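Local atomic coordinates of beta-N-acetylhexosaminidase (Arthrobacter aurescens, PDB entry 3RCN), a protein that probably hydrolyses terminal non-reducing N-acetyl-D-hexosamine residues from N-acetyl-beta-D-hexosaminides. Residues E194-S206 and G210-T222. Sequence-based numbering, arbitrary orientation.
Sequences ETGAWRRESSLGS and GVFDGRPHGGFYT. With SO4 (sulfate ion), chain B.
Arg199 and His217 form an antiparallel hydrogen-bonded pair, Arg199 N giving to His217 O (3.0 Å) and His217 N to Arg199 O (3.1 Å); Gly219 N to Ala197 O continues the short two-stranded sheet. Beyond Pro216, which has no N-H to offer Arg200 O, the backbones pair again with the register shifted by one, at a single bridge between Ser203 and Phe212, flanked by Asp213 N to Ser202 O and a nearly straight bond from Leu204 N to Val211 O (2.8 Å). Asp213 OD1 adds a side-chain acceptor, met by Ser202 N (3.1 Å) and Arg215 N (2.9 Å) from opposite faces of the carboxylate, the latter bond closing an Asx turn. Asp213 OD2 is tied by a water to Ser202 OG and Arg215 O.

A chi1 of 62° puts Arg199 CG between the backbone N and the carbonyl carbon, and the chain, extended from CG to NE, then runs beside His217. NE and NH2 both grip Ser202 OG side-on, and one guanidinium face lies against His217, Arg199 NH2 to His217 CD2 3.5 Å, the planes 38° apart. NH1 and NH2 continue to the carbonyls of Gln180 and Arg149, and His217 NE2 accepts from Phe151 N. Replacing Arg199 with an alanine would remove the guanidinium, and is likely to leave Ser202 OG and both carbonyls without these donors and the His217 ring without its flanking group.

Glu201 OE1 takes a weak hydrogen bond from Gly214 N (3.1 Å), and the Glu201 side chain crosses that of Phe212 at about a right angle. Ala197 CB touches Phe220 CD2, and Leu204 CB lies near Val211 CG2. Arg215 NH2 binds a sulfate ion, probably from the crystallisation liquor, also held by Ser463 and Arg465 of the second subunit; Arg215 NH1 forms a salt bridge with that subunit's Asp462. Where strand pairing lapses, polar side chains thus supply bonds of their own.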
ATOM      1  N   GLU A 194      11.464 -11.733  17.466  1.00 41.02           N
ATOM      2  CA  GLU A 194      11.548 -13.149  17.088  1.00 42.58           C
ATOM      3  C   GLU A 194      10.395 -13.977  17.653  1.00 43.87           C
ATOM      4  O   GLU A 194       9.834 -14.837  16.986  1.00 55.92           O
ATOM      5  CB  GLU A 194      12.874 -13.764  17.522  1.00 47.20           C
ATOM      6  CG  GLU A 194      14.082 -13.282  16.749  1.00 59.82           C
ATOM      7  CD  GLU A 194      15.396 -13.737  17.379  1.00 74.44           C
ATOM      8  OE1 GLU A 194      15.362 -14.581  18.309  1.00 79.11           O
ATOM      9  OE2 GLU A 194      16.465 -13.243  16.949  1.00 78.61           O
ATOM     10  N   THR A 195      10.053 -13.701  18.894  1.00 39.17           N
ATOM     11  CA  THR A 195       8.991 -14.397  19.603  1.00 39.03           C
ATOM     12  C   THR A 195       7.753 -13.506  19.645  1.00 37.32           C
ATOM     13  O   THR A 195       6.677 -13.928  19.250  1.00 43.28           O
ATOM     14  CB  THR A 195       9.446 -14.891  21.007  1.00 30.70           C
ATOM     15  OG1 THR A 195      10.444 -15.908  20.843  1.00 43.60           O
ATOM     16  CG2 THR A 195       8.282 -15.477  21.794  1.00 17.76           C
ATOM     17  N   GLY A 196       7.895 -12.315  20.223  1.00 32.86           N
ATOM     18  CA  GLY A 196       6.791 -11.382  20.385  1.00 31.75           C
ATOM     19  C   GLY A 196       6.100 -10.822  19.147  1.00 32.94           C
ATOM     20  O   GLY A 196       4.995 -10.281  19.255  1.00 28.55           O
ATOM     21  N   ALA A 197       6.708 -10.959  17.973  1.00 33.36           N
ATOM     22  CA  ALA A 197       6.137 -10.342  16.768  1.00 30.70           C
ATOM     23  C   ALA A 197       5.087 -11.181  16.047  1.00 35.89           C
ATOM     24  O   ALA A 197       4.596 -10.770  14.988  1.00 38.76           O
ATOM     25  CB  ALA A 197       7.225  -9.928  15.800  1.00 29.15           C
ATOM     26  N   TRP A 198       4.761 -12.356  16.590  1.00 34.92           N
ATOM     27  CA  TRP A 198       3.741 -13.214  15.974  1.00 34.73           C
ATOM     28  C   TRP A 198       2.960 -14.039  16.985  1.00 31.89           C
ATOM     29  O   TRP A 198       3.468 -14.369  18.049  1.00 34.18           O
ATOM     30  CB  TRP A 198       4.356 -14.138  14.905  1.00 24.94           C
ATOM     31  CG  TRP A 198       5.250 -15.220  15.452  1.00 31.68           C
ATOM     32  CD1 TRP A 198       6.560 -15.090  15.815  1.00 32.14           C
ATOM     33  CD2 TRP A 198       4.904 -16.600  15.687  1.00 32.45           C
ATOM     34  NE1 TRP A 198       7.051 -16.296  16.262  1.00 26.96           N
ATOM     35  CE2 TRP A 198       6.061 -17.236  16.195  1.00 32.58           C
ATOM     36  CE3 TRP A 198       3.736 -17.350  15.525  1.00 33.74           C
ATOM     37  CZ2 TRP A 198       6.080 -18.604  16.540  1.00 27.36           C
ATOM     38  CZ3 TRP A 198       3.759 -18.706  15.865  1.00 35.54           C
ATOM     39  CH2 TRP A 198       4.928 -19.314  16.370  1.00 25.92           C
ATOM     40  N   ARG A 199       1.724 -14.373  16.634  1.00 26.32           N
ATOM     41  CA  ARG A 199       0.885 -15.241  17.448  1.00 28.19           C
ATOM     42  C   ARG A 199       0.357 -16.400  16.594  1.00 34.51           C
ATOM     43  O   ARG A 199       0.288 -16.286  15.375  1.00 36.28           O
ATOM     44  CB  ARG A 199      -0.293 -14.454  18.030  1.00 19.30           C
ATOM     45  CG  ARG A 199      -1.227 -13.871  16.987  1.00 20.03           C
ATOM     46  CD  ARG A 199      -2.322 -13.053  17.638  1.00 24.96           C
ATOM     47  NE  ARG A 199      -3.183 -12.391  16.661  1.00 23.94           N
ATOM     48  CZ  ARG A 199      -3.027 -11.132  16.253  1.00 32.14           C
ATOM     49  NH1 ARG A 199      -2.028 -10.382  16.730  1.00 25.45           N
ATOM     50  NH2 ARG A 199      -3.870 -10.618  15.361  1.00 30.41           N
ATOM     51  N   ARG A 200      -0.022 -17.493  17.251  1.00 31.64           N
ATOM     52  CA  ARG A 200      -0.534 -18.710  16.622  1.00 36.40           C
ATOM     53  C   ARG A 200      -1.832 -18.488  15.847  1.00 46.84           C
ATOM     54  O   ARG A 200      -1.991 -18.963  14.717  1.00 43.71           O
ATOM     55  CB  ARG A 200      -0.816 -19.742  17.705  1.00 44.08           C
ATOM     56  CG  ARG A 200      -0.259 -21.098  17.423  1.00 57.41           C
ATOM     57  CD  ARG A 200       0.873 -21.409  18.379  1.00 71.54           C
ATOM     58  NE  ARG A 200       1.890 -22.238  17.739  1.00 80.69           N
ATOM     59  CZ  ARG A 200       3.109 -22.429  18.226  1.00 79.94           C
ATOM     60  NH1 ARG A 200       3.465 -21.843  19.362  1.00 76.94           N
ATOM     61  NH2 ARG A 200       3.972 -23.200  17.573  1.00 80.62           N
ATOM     62  N   GLU A 201      -2.775 -17.789  16.468  1.00 47.40           N
ATOM     63  CA  GLU A 201      -4.052 -17.503  15.830  1.00 37.20           C
ATOM     64  C   GLU A 201      -4.696 -16.255  16.422  1.00 40.11           C
ATOM     65  O   GLU A 201      -4.051 -15.499  17.148  1.00 42.39           O
ATOM     66  CB  GLU A 201      -4.992 -18.703  15.915  1.00 31.37           C
ATOM     67  CG  GLU A 201      -5.013 -19.407  17.254  1.00 34.23           C
ATOM     68  CD  GLU A 201      -6.133 -20.436  17.352  1.00 47.52           C
ATOM     69  OE1 GLU A 201      -6.770 -20.751  16.316  1.00 46.61           O
ATOM     70  OE2 GLU A 201      -6.381 -20.930  18.472  1.00 53.27           O
ATOM     71  N   SER A 202      -5.960 -16.033  16.081  1.00 35.73           N
ATOM     72  CA  SER A 202      -6.671 -14.835  16.491  1.00 35.24           C
ATOM     73  C   SER A 202      -8.124 -15.150  16.790  1.00 40.43           C
ATOM     74  O   SER A 202      -8.746 -15.954  16.096  1.00 43.13           O
ATOM     75  CB  SER A 202      -6.637 -13.787  15.373  1.00 35.17           C
ATOM     76  OG  SER A 202      -5.315 -13.456  14.996  1.00 36.98           O
ATOM     77  N   SER A 203      -8.670 -14.502  17.811  1.00 39.17           N
ATOM     78  CA  SER A 203     -10.105 -14.538  18.032  1.00 34.07           C
ATOM     79  C   SER A 203     -10.810 -14.073  16.786  1.00 33.26           C
ATOM     80  O   SER A 203     -10.416 -13.092  16.156  1.00 36.89           O
ATOM     81  CB  SER A 203     -10.519 -13.627  19.188  1.00 34.92           C
ATOM     82  OG  SER A 203      -9.979 -14.078  20.412  1.00 41.04           O
ATOM     83  N   LEU A 204     -11.880 -14.768  16.449  1.00 34.48           N
ATOM     84  CA  LEU A 204     -12.725 -14.357  15.353  1.00 39.11           C
ATOM     85  C   LEU A 204     -13.973 -13.690  15.924  1.00 42.53           C
ATOM     86  O   LEU A 204     -14.838 -14.359  16.488  1.00 46.51           O
ATOM     87  CB  LEU A 204     -13.110 -15.589  14.531  1.00 46.37           C
ATOM     88  CG  LEU A 204     -14.047 -15.315  13.366  1.00 49.39           C
ATOM     89  CD1 LEU A 204     -13.404 -14.276  12.450  1.00 44.46           C
ATOM     90  CD2 LEU A 204     -14.387 -16.608  12.632  1.00 50.26           C
ATOM     91  N   GLY A 205     -14.077 -12.374  15.762  1.00 37.70           N
ATOM     92  CA  GLY A 205     -15.148 -11.628  16.400  1.00 34.20           C
ATOM     93  C   GLY A 205     -14.791 -11.299  17.839  1.00 40.27           C
ATOM     94  O   GLY A 205     -13.622 -11.384  18.220  1.00 47.04           O
ATOM     95  N   SER A 206     -15.789 -10.915  18.633  1.00 40.88           N
ATOM     96  CA  SER A 206     -15.596 -10.658  20.057  1.00 45.57           C
ATOM     97  C   SER A 206     -14.976 -11.879  20.729  1.00 37.27           C
ATOM     98  O   SER A 206     -15.330 -13.003  20.388  1.00 34.28           O
ATOM     99  CB  SER A 206     -16.941 -10.343  20.721  1.00 53.59           C
ATOM    100  OG  SER A 206     -16.805 -10.195  22.130  1.00 54.27           O
ATOM    101  N   GLY A 210     -15.630 -16.927  21.802  1.00 38.02           N
ATOM    102  CA  GLY A 210     -14.676 -18.015  21.953  1.00 40.10           C
ATOM    103  C   GLY A 210     -14.393 -18.850  20.710  1.00 47.02           C
ATOM    104  O   GLY A 210     -14.234 -20.067  20.798  1.00 51.74           O
ATOM    105  N   VAL A 211     -14.324 -18.202  19.552  1.00 45.45           N
ATOM    106  CA  VAL A 211     -14.000 -18.897  18.311  1.00 45.17           C
ATOM    107  C   VAL A 211     -12.742 -18.294  17.700  1.00 41.39           C
ATOM    108  O   VAL A 211     -12.516 -17.090  17.797  1.00 38.74           O
ATOM    109  CB  VAL A 211     -15.190 -18.882  17.301  1.00 42.66           C
ATOM    110  CG1 VAL A 211     -15.978 -17.590  17.417  1.00 43.17           C
ATOM    111  CG2 VAL A 211     -14.700 -19.106  15.852  1.00 38.79           C
ATOM    112  N   PHE A 212     -11.932 -19.143  17.075  1.00 43.51           N
ATOM    113  CA  PHE A 212     -10.620 -18.753  16.563  1.00 47.35           C
ATOM    114  C   PHE A 212     -10.420 -19.072  15.081  1.00 48.60           C
ATOM    115  O   PHE A 212     -11.055 -19.976  14.537  1.00 54.64           O
ATOM    116  CB  PHE A 212      -9.530 -19.430  17.390  1.00 43.35           C
ATOM    117  CG  PHE A 212      -9.472 -18.951  18.798  1.00 41.94           C
ATOM    118  CD1 PHE A 212     -10.317 -19.480  19.761  1.00 43.23           C
ATOM    119  CD2 PHE A 212      -8.578 -17.958  19.166  1.00 40.47           C
ATOM    120  CE1 PHE A 212     -10.264 -19.023  21.075  1.00 40.82           C
ATOM    121  CE2 PHE A 212      -8.522 -17.505  20.470  1.00 40.25           C
ATOM    122  CZ  PHE A 212      -9.369 -18.037  21.422  1.00 39.11           C
ATOM    123  N   ASP A 213      -9.527 -18.336  14.432  1.00 41.14           N
ATOM    124  CA  ASP A 213      -9.396 -18.447  12.976  1.00 39.67           C
ATOM    125  C   ASP A 213      -8.300 -19.403  12.471  1.00 38.64           C
ATOM    126  O   ASP A 213      -8.121 -19.539  11.269  1.00 42.62           O
ATOM    127  CB  ASP A 213      -9.195 -17.063  12.352  1.00 34.25           C
ATOM    128  CG  ASP A 213      -7.871 -16.429  12.754  1.00 42.86           C
ATOM    129  OD1 ASP A 213      -7.036 -17.116  13.386  1.00 50.64           O
ATOM    130  OD2 ASP A 213      -7.663 -15.242  12.439  1.00 41.56           O
ATOM    131  N   GLY A 214      -7.542 -20.025  13.371  1.00 38.45           N
ATOM    132  CA  GLY A 214      -6.512 -20.971  12.965  1.00 26.08           C
ATOM    133  C   GLY A 214      -5.369 -20.376  12.149  1.00 33.11           C
ATOM    134  O   GLY A 214      -4.517 -21.103  11.644  1.00 39.93           O
ATOM    135  N   ARG A 215      -5.342 -19.052  12.015  1.00 31.98           N
ATOM    136  CA  ARG A 215      -4.405 -18.386  11.110  1.00 32.06           C
ATOM    137  C   ARG A 215      -3.339 -17.583  11.865  1.00 34.36           C
ATOM    138  O   ARG A 215      -3.649 -16.593  12.526  1.00 28.34           O
ATOM    139  CB  ARG A 215      -5.180 -17.457  10.162  1.00 30.27           C
ATOM    140  CG  ARG A 215      -4.357 -16.783   9.056  1.00 34.16           C
ATOM    141  CD  ARG A 215      -5.137 -15.616   8.446  1.00 37.93           C
ATOM    142  NE  ARG A 215      -4.415 -14.934   7.373  1.00 51.48           N
ATOM    143  CZ  ARG A 215      -4.644 -15.128   6.071  1.00 63.85           C
ATOM    144  NH1 ARG A 215      -5.578 -15.992   5.676  1.00 56.47           N
ATOM    145  NH2 ARG A 215      -3.940 -14.456   5.157  1.00 64.00           N
ATOM    146  N   PRO A 216      -2.076 -18.005  11.756  1.00 32.67           N
ATOM    147  CA  PRO A 216      -0.973 -17.234  12.321  1.00 31.93           C
ATOM    148  C   PRO A 216      -1.055 -15.778  11.870  1.00 36.11           C
ATOM    149  O   PRO A 216      -1.518 -15.509  10.758  1.00 29.71           O
ATOM    150  CB  PRO A 216       0.257 -17.908  11.709  1.00 31.69           C
ATOM    151  CG  PRO A 216      -0.144 -19.318  11.570  1.00 31.61           C
ATOM    152  CD  PRO A 216      -1.613 -19.278  11.178  1.00 32.95           C
ATOM    153  N   HIS A 217      -0.654 -14.848  12.738  1.00 30.91           N
ATOM    154  CA  HIS A 217      -0.547 -13.449  12.336  1.00 23.45           C
ATOM    155  C   HIS A 217       0.648 -12.746  12.963  1.00 29.20           C
ATOM    156  O   HIS A 217       0.949 -12.946  14.143  1.00 36.07           O
ATOM    157  CB  HIS A 217      -1.823 -12.655  12.637  1.00 18.08           C
ATOM    158  CG  HIS A 217      -1.679 -11.200  12.319  1.00 31.99           C
ATOM    159  ND1 HIS A 217      -1.855 -10.695  11.049  1.00 34.47           N
ATOM    160  CD2 HIS A 217      -1.284 -10.155  13.090  1.00 33.51           C
ATOM    161  CE1 HIS A 217      -1.623  -9.394  11.059  1.00 39.79           C
ATOM    162  NE2 HIS A 217      -1.273  -9.042  12.285  1.00 40.79           N
ATOM    163  N   GLY A 218       1.317 -11.906  12.181  1.00 26.86           N
ATOM    164  CA  GLY A 218       2.439 -11.155  12.703  1.00 27.26           C
ATOM    165  C   GLY A 218       3.213 -10.313  11.710  1.00 35.16           C
ATOM    166  O   GLY A 218       2.820 -10.139  10.558  1.00 36.42           O
ATOM    167  N   GLY A 219       4.290  -9.720  12.211  1.00 38.64           N
ATOM    168  CA  GLY A 219       5.206  -8.912  11.428  1.00 33.35           C
ATOM    169  C   GLY A 219       5.775  -7.863  12.373  1.00 33.16           C
ATOM    170  O   GLY A 219       5.348  -7.763  13.523  1.00 35.90           O
ATOM    171  N   PHE A 220       6.728  -7.074  11.905  1.00 30.34           N
ATOM    172  CA  PHE A 220       7.248  -5.990  12.721  1.00 36.04           C
ATOM    173  C   PHE A 220       7.974  -4.947  11.896  1.00 32.92           C
ATOM    174  O   PHE A 220       8.375  -5.203  10.766  1.00 29.21           O
ATOM    175  CB  PHE A 220       8.156  -6.520  13.828  1.00 34.19           C
ATOM    176  CG  PHE A 220       9.414  -7.141  13.330  1.00 30.57           C
ATOM    177  CD1 PHE A 220      10.515  -6.361  13.052  1.00 27.38           C
ATOM    178  CD2 PHE A 220       9.501  -8.515  13.160  1.00 32.23           C
ATOM    179  CE1 PHE A 220      11.681  -6.937  12.590  1.00 30.60           C
ATOM    180  CE2 PHE A 220      10.661  -9.097  12.707  1.00 29.49           C
ATOM    181  CZ  PHE A 220      11.756  -8.310  12.421  1.00 28.17           C
ATOM    182  N   TYR A 221       8.153  -3.770  12.468  1.00 21.36           N
ATOM    183  CA  TYR A 221       8.968  -2.770  11.814  1.00 23.89           C
ATOM    184  C   TYR A 221      10.403  -2.867  12.303  1.00 24.99           C
ATOM    185  O   TYR A 221      10.641  -3.106  13.475  1.00 31.84           O
ATOM    186  CB  TYR A 221       8.385  -1.393  12.066  1.00 30.89           C
ATOM    187  CG  TYR A 221       6.890  -1.371  11.837  1.00 29.29           C
ATOM    188  CD1 TYR A 221       6.361  -1.422  10.549  1.00 26.31           C
ATOM    189  CD2 TYR A 221       6.008  -1.316  12.901  1.00 27.94           C
ATOM    190  CE1 TYR A 221       4.985  -1.403  10.339  1.00 28.09           C
ATOM    191  CE2 TYR A 221       4.637  -1.299  12.704  1.00 30.86           C
ATOM    192  CZ  TYR A 221       4.130  -1.343  11.424  1.00 33.74           C
ATOM    193  OH  TYR A 221       2.765  -1.328  11.234  1.00 36.88           O
ATOM    194  N   THR A 222      11.357  -2.733  11.393  1.00 31.19           N
ATOM    195  CA  THR A 222      12.752  -2.680  11.774  1.00 31.06           C
ATOM    196  C   THR A 222      12.975  -1.251  12.154  1.00 32.60           C
ATOM    197  O   THR A 222      12.082  -0.418  11.987  1.00 34.02           O
ATOM    198  CB  THR A 222      13.682  -2.957  10.589  1.00 35.80           C
ATOM    199  OG1 THR A 222      13.509  -1.920   9.618  1.00 34.23           O
ATOM    200  CG2 THR A 222      13.399  -4.320   9.959  1.00 19.85           C
TER
HETATM  201  S   SO4 B 551      -1.834 -11.433   6.391  1.00 55.80           S
HETATM  202  O1  SO4 B 551      -1.231 -12.176   7.498  1.00 55.59           O
HETATM  203  O2  SO4 B 551      -1.139 -11.760   5.152  1.00 48.05           O
HETATM  204  O3  SO4 B 551      -3.237 -11.820   6.287  1.00 60.57           O
HETATM  205  O4  SO4 B 551      -1.748  -9.995   6.636  1.00 59.21           O
HETATM  206  O   HOH W   1      -5.034 -14.522  12.531  1.00 37.00           O
HETATM  207  O   HOH W   2     -11.882 -15.867  20.803  1.00 42.68           O
HETATM  208  O   HOH W   3     -14.148 -15.136  19.348  1.00 59.73           O